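Local coordinates for putative transcriptional regulator (Methanosarcina mazei, PDB 3R0A), which is not characterised in detail but probably regulates transcription, binding DNA through a winged helix-turn-helix domain, at residues V17-C20 and T25-D28; D40-T45 and I71-Q76; A47-L52 and S57-S62; S75-N78 and Y84-I87. All blocks are in the same frame, centred on the assembly; numbering follows the deposited sequence.

Overall arrangement
Contacts 2, 3 and 4 build what looks like a winged helix-turn-helix domain, and contact 1 ties its first helix, 26-37, to helix 14-22, which meets the second subunit. Contact 3, the pairing of helices 45-51 and 56-68, is nested inside the loop closed by contact 2, with centres 12 Å apart, and Thr45 OG1 probably hydrogen-bonds Gln60 OE1 (2.6 Å) between them. Contacts 2 and 4 share Ser75 and Gln76 on strand 72-78, their centres 9 Å apart. Contact 1 reaches contact 3 through Asp28 OD1 and Ser62 OG, 2.9 Å apart, whereas its centre lies 26 Å from that of contact 4, toward the far end of the hairpin.

Contact 1: V17-C20 and T25-D28; sequences VIKC and TKAD
The flat peptide joining Thr25 to Lys26 has the side chain of Lys19 across one face: CD of Lys19 lies 3.6 Å from Thr25 O, and NZ of Lys19 continues over the same face to 3.9 Å from Lys26 N. This peptide opens helix 26-37, whose first turn is a capping box formed by Thr25 and Asp28. A second flat group, the Asp28 carboxylate, receives Thr25 N on OD2 at 3.0 Å, from above its plane and 47° out of it. The reciprocal bond, Asp28 N to Thr25 OG1, is 3.1 Å long and nearly straight at 174°. The same carboxylate also forms a salt bridge to Lys65 through OD2, and its OD1 is hydrogen-bonded to Ser62 OG, so the cap is tied to helix 56-68. Lys19 leaves helix 14-22 with CG beside its backbone N and bends at chi3 (-60°), which turns its amine along the peptide instead of straight past it. With an alanine in place of Lys19, the Thr25-Lys26 peptide is likely to lose the chain lying over that face and to be left more open to solvent. Across the dimer, Cys20 is joined by a disulfide to Cys9 of the second subunit, while Ile18 packs on Trp118 of that subunit; the contact thus leads from the dimer interface into the putative DNA-binding domain. The two ammonium groups lie near each other without touching, NZ of Lys19 4.6 Å from NZ of Lys26.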
loop_
_atom_site.group_PDB
_atom_site.type_symbol
_atom_site.label_atom_id
_atom_site.label_comp_id
_atom_site.label_asym_id
_atom_site.label_seq_id
_atom_site.Cartn_x
_atom_site.Cartn_y
_atom_site.Cartn_z
ATOM N N VAL B 17 11.278 -0.049 1.092
ATOM C CA VAL B 17 10.052 0.667 1.384
ATOM C C VAL B 17 10.359 1.984 2.078
ATOM O O VAL B 17 9.750 3.030 1.789
ATOM C CB VAL B 17 9.087 -0.183 2.239
ATOM C CG1 VAL B 17 7.988 0.661 2.838
ATOM C CG2 VAL B 17 8.481 -1.278 1.385
ATOM N N ILE B 18 11.305 1.912 3.006
ATOM C CA ILE B 18 11.802 3.069 3.707
ATOM C C ILE B 18 12.560 3.960 2.750
ATOM O O ILE B 18 12.401 5.171 2.812
ATOM C CB ILE B 18 12.696 2.682 4.928
ATOM C CG1 ILE B 18 11.825 2.024 6.012
ATOM C CG2 ILE B 18 13.443 3.937 5.494
ATOM C CD1 ILE B 18 12.590 1.678 7.271
ATOM N N LYS B 19 13.366 3.399 1.857
ATOM C CA LYS B 19 13.981 4.279 0.858
ATOM C C LYS B 19 12.964 5.000 -0.037
ATOM O O LYS B 19 13.163 6.172 -0.365
ATOM C CB LYS B 19 15.085 3.597 0.068
ATOM C CG LYS B 19 16.346 3.358 0.954
ATOM C CD LYS B 19 17.569 2.911 0.144
ATOM C CE LYS B 19 17.359 1.607 -0.633
ATOM N NZ LYS B 19 18.300 1.641 -1.840
ATOM N N CYS B 20 11.855 4.326 -0.351
ATOM C CA CYS B 20 10.771 4.901 -1.159
ATOM C C CYS B 20 10.118 6.060 -0.440
ATOM O O CYS B 20 9.944 7.134 -0.991
ATOM C CB CYS B 20 9.701 3.851 -1.464
ATOM S SG CYS B 20 8.401 4.380 -2.604
ATOM N N THR B 25 18.703 7.504 -1.221
ATOM C CA THR B 25 19.638 6.574 -1.889
ATOM C C THR B 25 20.179 5.547 -0.908
ATOM O O THR B 25 19.959 5.647 0.292
ATOM C CB THR B 25 20.844 7.287 -2.462
ATOM O OG1 THR B 25 21.523 7.930 -1.386
ATOM C CG2 THR B 25 20.411 8.315 -3.484
ATOM N N LYS B 26 20.890 4.559 -1.447
ATOM C CA LYS B 26 21.651 3.567 -0.678
ATOM C C LYS B 26 22.489 4.250 0.406
ATOM O O LYS B 26 22.470 3.861 1.581
ATOM C CB LYS B 26 22.557 2.787 -1.665
ATOM C CG LYS B 26 23.240 1.501 -1.122
ATOM C CD LYS B 26 22.352 0.231 -1.165
ATOM C CE LYS B 26 22.227 -0.385 -2.569
ATOM N NZ LYS B 26 21.392 -1.634 -2.517
ATOM N N ALA B 27 23.185 5.302 -0.015
ATOM C CA ALA B 27 24.081 6.070 0.821
ATOM C C ALA B 27 23.349 6.845 1.912
ATOM O O ALA B 27 23.754 6.758 3.071
ATOM C CB ALA B 27 24.917 7.003 -0.053
ATOM N N ASP B 28 22.268 7.575 1.554
ATOM C CA ASP B 28 21.445 8.308 2.534
ATOM C C ASP B 28 20.968 7.388 3.615
ATOM O O ASP B 28 20.859 7.771 4.784
ATOM C CB ASP B 28 20.157 8.889 1.922
ATOM C CG ASP B 28 20.399 9.950 0.889
ATOM O OD1 ASP B 28 21.469 10.611 0.912
ATOM O OD2 ASP B 28 19.478 10.125 0.048
#

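Contact 2: D40-T45 and I71-Q76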
loop_
_atom_site.group_PDB
_atom_site.type_symbol
_atom_site.label_atom_id
_atom_site.label_comp_id
_atom_site.label_asym_id
_atom_site.label_seq_id
_atom_site.Cartn_x
_atom_site.Cartn_y
_atom_site.Cartn_z
ATOM N N ASP B 40 22.531 8.410 20.512
ATOM C CA ASP B 40 22.722 9.501 21.479
ATOM C C ASP B 40 23.789 10.501 21.061
ATOM O O ASP B 40 23.912 11.571 21.662
ATOM C CB ASP B 40 23.106 8.938 22.850
ATOM C CG ASP B 40 22.012 8.089 23.467
ATOM O OD1 ASP B 40 20.808 8.403 23.261
ATOM O OD2 ASP B 40 22.369 7.105 24.166
ATOM N N ARG B 41 24.556 10.143 20.039
ATOM C CA ARG B 41 25.696 10.937 19.616
ATOM C C ARG B 41 25.295 12.173 18.831
ATOM O O ARG B 41 24.297 12.185 18.115
ATOM C CB ARG B 41 26.667 10.102 18.783
ATOM C CG ARG B 41 28.138 10.465 19.010
ATOM C CD ARG B 41 28.824 9.586 20.089
ATOM N NE ARG B 41 29.952 10.281 20.734
ATOM C CZ ARG B 41 30.020 10.595 22.033
ATOM N NH1 ARG B 41 29.034 10.269 22.863
ATOM N NH2 ARG B 41 31.080 11.225 22.514
ATOM N N TRP B 42 26.089 13.219 19.007
ATOM C CA TRP B 42 26.094 14.350 18.112
ATOM C C TRP B 42 27.347 14.206 17.253
ATOM O O TRP B 42 28.495 14.187 17.760
ATOM C CB TRP B 42 26.129 15.642 18.902
ATOM C CG TRP B 42 24.837 16.002 19.576
ATOM C CD1 TRP B 42 24.472 15.706 20.860
ATOM C CD2 TRP B 42 23.765 16.785 19.023
ATOM N NE1 TRP B 42 23.233 16.241 21.133
ATOM C CE2 TRP B 42 22.778 16.908 20.024
ATOM C CE3 TRP B 42 23.539 17.382 17.772
ATOM C CZ2 TRP B 42 21.580 17.612 19.819
ATOM C CZ3 TRP B 42 22.334 18.074 17.558
ATOM C CH2 TRP B 42 21.381 18.189 18.579
ATOM N N ILE B 43 27.124 14.075 15.951
ATOM C CA ILE B 43 28.200 13.812 15.004
ATOM C C ILE B 43 28.177 14.911 13.952
ATOM O O ILE B 43 27.133 15.539 13.707
ATOM C CB ILE B 43 28.061 12.385 14.365
ATOM C CG1 ILE B 43 27.766 11.330 15.453
ATOM C CG2 ILE B 43 29.310 11.999 13.554
ATOM C CD1 ILE B 43 27.081 10.048 14.948
ATOM N N ASP B 44 29.339 15.179 13.372
ATOM C CA ASP B 44 29.421 16.100 12.250
ATOM C C ASP B 44 29.765 15.345 10.979
ATOM O O ASP B 44 30.120 14.163 11.009
ATOM C CB ASP B 44 30.412 17.238 12.517
ATOM C CG ASP B 44 31.759 16.742 12.983
ATOM O OD1 ASP B 44 32.380 15.922 12.269
ATOM O OD2 ASP B 44 32.197 17.176 14.068
ATOM N N THR B 45 29.643 16.042 9.862
ATOM C CA THR B 45 29.834 15.444 8.549
ATOM C C THR B 45 31.290 15.076 8.255
ATOM O O THR B 45 31.545 14.108 7.525
ATOM C CB THR B 45 29.299 16.358 7.463
ATOM O OG1 THR B 45 29.906 17.649 7.598
ATOM C CG2 THR B 45 27.795 16.484 7.615
ATOM N N ILE B 71 14.277 14.046 9.917
ATOM C CA ILE B 71 14.819 12.814 10.508
ATOM C C ILE B 71 15.958 13.149 11.501
ATOM O O ILE B 71 16.293 12.342 12.381
ATOM C CB ILE B 71 15.407 11.892 9.436
ATOM C CG1 ILE B 71 14.356 11.491 8.385
ATOM C CG2 ILE B 71 16.181 10.714 10.097
ATOM C CD1 ILE B 71 12.931 11.159 8.908
ATOM N N LEU B 72 16.543 14.338 11.352
ATOM C CA LEU B 72 17.777 14.669 12.042
ATOM C C LEU B 72 17.565 16.001 12.742
ATOM O O LEU B 72 16.992 16.916 12.172
ATOM C CB LEU B 72 18.893 14.796 11.012
ATOM C CG LEU B 72 20.182 14.012 11.078
ATOM C CD1 LEU B 72 20.065 12.476 11.401
ATOM C CD2 LEU B 72 20.932 14.230 9.774
ATOM N N GLN B 73 17.980 16.072 13.999
ATOM C CA GLN B 73 18.106 17.320 14.735
ATOM C C GLN B 73 19.470 17.939 14.418
ATOM O O GLN B 73 20.464 17.217 14.286
ATOM C CB GLN B 73 18.010 17.021 16.244
ATOM C CG GLN B 73 18.088 18.241 17.166
ATOM C CD GLN B 73 17.714 17.924 18.625
ATOM O OE1 GLN B 73 17.412 16.778 18.982
ATOM N NE2 GLN B 73 17.735 18.949 19.468
ATOM N N ARG B 74 19.516 19.265 14.328
ATOM C CA ARG B 74 20.774 19.957 14.036
ATOM C C ARG B 74 21.136 21.006 15.088
ATOM O O ARG B 74 20.370 21.911 15.356
ATOM C CB ARG B 74 20.738 20.614 12.629
ATOM C CG ARG B 74 22.085 21.235 12.188
ATOM C CD ARG B 74 21.956 22.040 10.896
ATOM N NE ARG B 74 21.210 23.274 11.095
ATOM C CZ ARG B 74 20.720 24.024 10.113
ATOM N NH1 ARG B 74 20.910 23.677 8.838
ATOM N NH2 ARG B 74 20.039 25.125 10.394
ATOM N N SER B 75 22.332 20.886 15.649
ATOM C CA SER B 75 22.890 21.920 16.529
ATOM C C SER B 75 24.214 22.492 15.984
ATOM O O SER B 75 24.600 22.193 14.852
ATOM C CB SER B 75 23.081 21.359 17.947
ATOM O OG SER B 75 23.431 22.390 18.848
ATOM N N GLN B 76 24.890 23.317 16.797
ATOM C CA GLN B 76 26.170 23.973 16.434
ATOM C C GLN B 76 27.229 23.780 17.490
ATOM O O GLN B 76 26.973 24.035 18.661
ATOM C CB GLN B 76 25.976 25.461 16.416
ATOM C CG GLN B 76 25.666 26.099 15.135
ATOM C CD GLN B 76 25.428 27.547 15.359
ATOM O OE1 GLN B 76 24.328 28.021 15.161
ATOM N NE2 GLN B 76 26.451 28.269 15.814
#
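Trp42 makes a van der Waals contact at the surface with carbon atoms of Gln73 and Ser75, bringing the loop between helices 26-37 and 45-51 against strand 72-78. The outer end of the indole's six-membered ring does the touching. Its CZ3 comes to 3.4 Å from Ser75 CB, while CH2 stands 3.6 Å from Gln73 CG. Arg74 contributes backbone alone here, its carbonyl carbon lying at the indole edge 4.0 Å from Trp42 CZ3. Gln73 reaches the ring because CG is anti to its backbone N (chi1 -179°) and the chain runs on extended, carrying the amide past the rim. There NE2 of Gln73 lies in the indole plane, 3.8 Å from Trp42 CH2, and the amide is turned 71° against the ring. The amide nitrogen is thus at the ring's edge, and the amide does not stack on the indole. Gln73 and Ser75, two apart on the strand, both direct CB toward the loop; Arg74 between them points away and makes a cation-pi contact with Tyr86. Trp42 also packs on Lys89 and Ile87 of strand 84-90. Asp44 OD1 caps helix 45-51 at Ala47 N. The loop between the two helices, joined to the hairpin by backbone hydrogen bonding of Ile43 with Tyr88, is consistent with a winged-helix fold.

Contact 3: A47-L52 and S57-S62; sequences ALSKSL and STVQRS
Val59 directs its CB from helix 56-68 toward helix 45-51, and its two methyls divide between Leu48 and Ser49. From CB, branch CG1 is anti to the backbone N (chi1 177°) and comes 3.9 Å from Leu48 CB; it also lies 4.0 Å from Leu48 CD2, so it rests along the leucine near its root as well as at one tip. The other branch, CG2, turns to Ser49, 4.0 Å from its OG and 4.1 Å from its CA. That hydroxyl is occupied elsewhere, hydrogen-bonded to Leu54 O in the turn joining the helices, and offers Val59 no more than van der Waals contact. An alanine in place of Val59 would remove both methyls and is likely to open a gap between the helices, leaving Leu48 and Ser49 without their apolar partner. The CA atoms of Ser49 and Val59 are 6.3 Å apart, a close approach. This short-linked helix pair fits a helix-turn-helix, in which helix 56-68 would be the probable DNA-reading element. Leu48 packs further on Phe35 and Leu52 on Val31, both of helix 26-37, which thus joins the pair as a third helix, while Leu48 also meets Ile43, in the loop before helix 45-51 that pairs with strand 84-90.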
loop_
_atom_site.group_PDB
_atom_site.type_symbol
_atom_site.label_atom_id
_atom_site.label_comp_id
_atom_site.label_asym_id
_atom_site.label_seq_id
_atom_site.Cartn_x
_atom_site.Cartn_y
_atom_site.Cartn_z
ATOM N N ALA B 47 33.450 14.087 10.745
ATOM C CA ALA B 47 33.573 12.863 11.539
ATOM C C ALA B 47 32.912 11.668 10.843
ATOM O O ALA B 47 33.468 10.570 10.788
ATOM C CB ALA B 47 32.969 13.075 12.930
ATOM N N LEU B 48 31.720 11.900 10.305
ATOM C CA LEU B 48 30.925 10.854 9.697
ATOM C C LEU B 48 31.550 10.367 8.407
ATOM O O LEU B 48 31.433 9.188 8.055
ATOM C CB LEU B 48 29.536 11.403 9.411
ATOM C CG LEU B 48 28.310 10.509 9.457
ATOM C CD1 LEU B 48 28.281 9.652 10.710
ATOM C CD2 LEU B 48 27.121 11.435 9.409
ATOM N N SER B 49 32.201 11.291 7.699
ATOM C CA SER B 49 32.879 10.984 6.446
ATOM C C SER B 49 34.038 10.030 6.700
ATOM O O SER B 49 34.347 9.171 5.870
ATOM C CB SER B 49 33.387 12.265 5.791
ATOM O OG SER B 49 33.408 12.123 4.382
ATOM N N LYS B 50 34.674 10.201 7.859
ATOM C CA LYS B 50 35.734 9.312 8.312
ATOM C C LYS B 50 35.130 8.008 8.828
ATOM O O LYS B 50 35.692 6.926 8.601
ATOM C CB LYS B 50 36.576 9.980 9.414
ATOM C CG LYS B 50 37.277 11.290 9.010
ATOM C CD LYS B 50 38.546 11.053 8.190
ATOM C CE LYS B 50 39.521 12.237 8.310
ATOM N NZ LYS B 50 40.728 12.054 7.434
ATOM N N SER B 51 33.984 8.127 9.506
ATOM C CA SER B 51 33.306 6.999 10.154
ATOM C C SER B 51 32.904 5.938 9.139
ATOM O O SER B 51 33.066 4.736 9.381
ATOM C CB SER B 51 32.076 7.490 10.931
ATOM O OG SER B 51 31.535 6.480 11.769
ATOM N N LEU B 52 32.365 6.404 8.013
ATOM C CA LEU B 52 32.066 5.577 6.854
ATOM C C LEU B 52 33.235 5.774 5.901
ATOM O O LEU B 52 34.227 6.406 6.266
ATOM C CB LEU B 52 30.751 6.039 6.211
ATOM C CG LEU B 52 29.514 6.103 7.128
ATOM C CD1 LEU B 52 28.530 7.175 6.685
ATOM C CD2 LEU B 52 28.834 4.747 7.217
ATOM N N SER B 57 31.234 15.439 0.613
ATOM C CA SER B 57 30.202 16.052 -0.201
ATOM C C SER B 57 28.931 15.223 -0.234
ATOM O O SER B 57 27.840 15.783 -0.116
ATOM C CB SER B 57 30.708 16.324 -1.621
ATOM O OG SER B 57 31.238 15.155 -2.208
ATOM N N THR B 58 29.062 13.905 -0.399
ATOM C CA THR B 58 27.886 13.038 -0.397
ATOM C C THR B 58 27.293 12.893 1.001
ATOM O O THR B 58 26.069 12.868 1.147
ATOM C CB THR B 58 28.105 11.651 -1.058
ATOM O OG1 THR B 58 29.140 10.932 -0.389
ATOM C CG2 THR B 58 28.454 11.808 -2.525
ATOM N N VAL B 59 28.156 12.832 2.019
ATOM C CA VAL B 59 27.706 12.795 3.421
ATOM C C VAL B 59 26.949 14.079 3.790
ATOM O O VAL B 59 25.942 14.030 4.497
ATOM C CB VAL B 59 28.885 12.548 4.401
ATOM C CG1 VAL B 59 28.424 12.573 5.840
ATOM C CG2 VAL B 59 29.537 11.217 4.118
ATOM N N GLN B 60 27.425 15.218 3.286
ATOM C CA GLN B 60 26.742 16.509 3.472
ATOM C C GLN B 60 25.369 16.528 2.812
ATOM O O GLN B 60 24.431 17.131 3.313
ATOM C CB GLN B 60 27.584 17.666 2.921
ATOM C CG GLN B 60 28.597 18.225 3.898
ATOM C CD GLN B 60 27.983 19.014 5.078
ATOM O OE1 GLN B 60 28.702 19.358 6.022
ATOM N NE2 GLN B 60 26.670 19.305 5.026
ATOM N N ARG B 61 25.281 15.862 1.679
ATOM C CA ARG B 61 24.088 15.820 0.892
ATOM C C ARG B 61 23.006 14.989 1.603
ATOM O O ARG B 61 21.847 15.395 1.653
ATOM C CB ARG B 61 24.436 15.217 -0.472
ATOM C CG ARG B 61 23.594 15.714 -1.623
ATOM C CD ARG B 61 23.826 14.881 -2.905
ATOM N NE ARG B 61 25.209 14.929 -3.404
ATOM C CZ ARG B 61 25.872 16.040 -3.737
ATOM N NH1 ARG B 61 25.317 17.241 -3.605
ATOM N NH2 ARG B 61 27.124 15.950 -4.177
ATOM N N SER B 62 23.391 13.834 2.151
ATOM C CA SER B 62 22.452 12.944 2.844
ATOM C C SER B 62 21.925 13.655 4.057
ATOM O O SER B 62 20.728 13.630 4.342
ATOM C CB SER B 62 23.145 11.657 3.296
ATOM O OG SER B 62 23.966 11.110 2.274
#

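Contact 4: S75-N78 and Y84-I87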
loop_
_atom_site.group_PDB
_atom_site.type_symbol
_atom_site.label_atom_id
_atom_site.label_comp_id
_atom_site.label_asym_id
_atom_site.label_seq_id
_atom_site.Cartn_x
_atom_site.Cartn_y
_atom_site.Cartn_z
ATOM N N SER B 75 22.332 20.886 15.649
ATOM C CA SER B 75 22.890 21.920 16.529
ATOM C C SER B 75 24.214 22.492 15.984
ATOM O O SER B 75 24.600 22.193 14.852
ATOM C CB SER B 75 23.081 21.359 17.947
ATOM O OG SER B 75 23.431 22.390 18.848
ATOM N N GLN B 76 24.890 23.317 16.797
ATOM C CA GLN B 76 26.170 23.973 16.434
ATOM C C GLN B 76 27.229 23.780 17.490
ATOM O O GLN B 76 26.973 24.035 18.661
ATOM C CB GLN B 76 25.976 25.461 16.416
ATOM C CG GLN B 76 25.666 26.099 15.135
ATOM C CD GLN B 76 25.428 27.547 15.359
ATOM O OE1 GLN B 76 24.328 28.021 15.161
ATOM N NE2 GLN B 76 26.451 28.269 15.814
ATOM N N GLN B 77 28.428 23.377 17.079
ATOM C CA GLN B 77 29.616 23.502 17.921
ATOM C C GLN B 77 30.422 24.740 17.473
ATOM O O GLN B 77 31.107 24.707 16.470
ATOM C CB GLN B 77 30.433 22.195 17.871
ATOM C CG GLN B 77 31.917 22.313 18.230
ATOM C CD GLN B 77 32.782 21.234 17.574
ATOM O OE1 GLN B 77 34.017 21.221 17.731
ATOM N NE2 GLN B 77 32.135 20.321 16.830
ATOM N N ASN B 78 30.292 25.840 18.201
ATOM C CA ASN B 78 31.080 27.048 17.949
ATOM C C ASN B 78 32.589 26.771 18.059
ATOM O O ASN B 78 33.010 25.935 18.855
ATOM C CB ASN B 78 30.607 28.192 18.853
ATOM C CG ASN B 78 29.211 28.754 18.426
ATOM O OD1 ASN B 78 28.477 28.124 17.641
ATOM N ND2 ASN B 78 28.848 29.932 18.947
ATOM N N TYR B 84 31.528 28.094 12.999
ATOM C CA TYR B 84 30.792 26.969 13.564
ATOM C C TYR B 84 30.805 25.781 12.614
ATOM O O TYR B 84 31.059 25.913 11.404
ATOM C CB TYR B 84 29.337 27.352 13.957
ATOM C CG TYR B 84 28.453 27.684 12.765
ATOM C CD1 TYR B 84 27.755 26.685 12.069
ATOM C CD2 TYR B 84 28.350 29.003 12.307
ATOM C CE1 TYR B 84 26.962 27.008 10.963
ATOM C CE2 TYR B 84 27.569 29.328 11.219
ATOM C CZ TYR B 84 26.875 28.344 10.552
ATOM O OH TYR B 84 26.105 28.729 9.466
ATOM N N VAL B 85 30.529 24.621 13.191
ATOM C CA VAL B 85 30.350 23.374 12.462
ATOM C C VAL B 85 28.999 22.773 12.928
ATOM O O VAL B 85 28.767 22.592 14.134
ATOM C CB VAL B 85 31.561 22.444 12.729
ATOM C CG1 VAL B 85 31.795 22.313 14.211
ATOM C CG2 VAL B 85 31.409 21.080 12.075
ATOM N N TYR B 86 28.094 22.520 11.978
ATOM C CA TYR B 86 26.786 21.944 12.288
ATOM C C TYR B 86 27.010 20.568 12.832
ATOM O O TYR B 86 27.835 19.827 12.328
ATOM C CB TYR B 86 25.911 21.825 11.057
ATOM C CG TYR B 86 25.331 23.112 10.531
ATOM C CD1 TYR B 86 24.529 23.942 11.339
ATOM C CD2 TYR B 86 25.553 23.491 9.209
ATOM C CE1 TYR B 86 23.992 25.105 10.842
ATOM C CE2 TYR B 86 25.011 24.658 8.700
ATOM C CZ TYR B 86 24.243 25.456 9.510
ATOM O OH TYR B 86 23.719 26.629 8.967
ATOM N N ILE B 87 26.309 20.231 13.891
ATOM C CA ILE B 87 26.286 18.829 14.355
ATOM C C ILE B 87 24.852 18.290 14.399
ATOM O O ILE B 87 23.925 19.052 14.652
ATOM C CB ILE B 87 26.982 18.634 15.721
ATOM C CG1 ILE B 87 26.524 19.704 16.717
ATOM C CG2 ILE B 87 28.520 18.561 15.532
ATOM C CD1 ILE B 87 26.954 19.421 18.192
#
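Ser75 and Ile87 form an antiparallel hydrogen-bonded pair, with Ser75 N to Ile87 O at 2.6 Å and Ile87 N to Ser75 O at 2.8 Å. Ile87 CG1, set between its backbone N and carbonyl carbon (chi1 47°), leans over the partner strand, 3.7 Å from Ser75 O. Two residues on, Gln77 N donates to Val85 O over 3.1 Å, and the return bond from Val85 N to Gln77 O is weak at 3.3 Å. Between these rungs Gln76 faces Tyr86 and, farther out, Asn78 faces Tyr84 as non-hydrogen-bonded pairs. On the side bearing Gln77 and Val85, the glutamine chain runs beside the valine, NE2 of Gln77 coming 3.3 Å from Val85 CG1. On the other side Gln76 lays its amide carbon over a face of the Tyr84 ring, amide and ring planes 41° apart. Gln76 NE2 also makes a weak bond to Asn78 OD1. Farther out, Tyr84 CE1 stands over the rim of the Tyr86 ring, and the two hydroxyls are hydrogen-bonded. Strands 72-78 and 84-90 would be the wing of a probable winged-helix fold. With Gln76, Asn78, Tyr84 and Tyr86 gathered on one face, the backbone ladder probably sets the register, while polar side chains dress a solvent-facing wing.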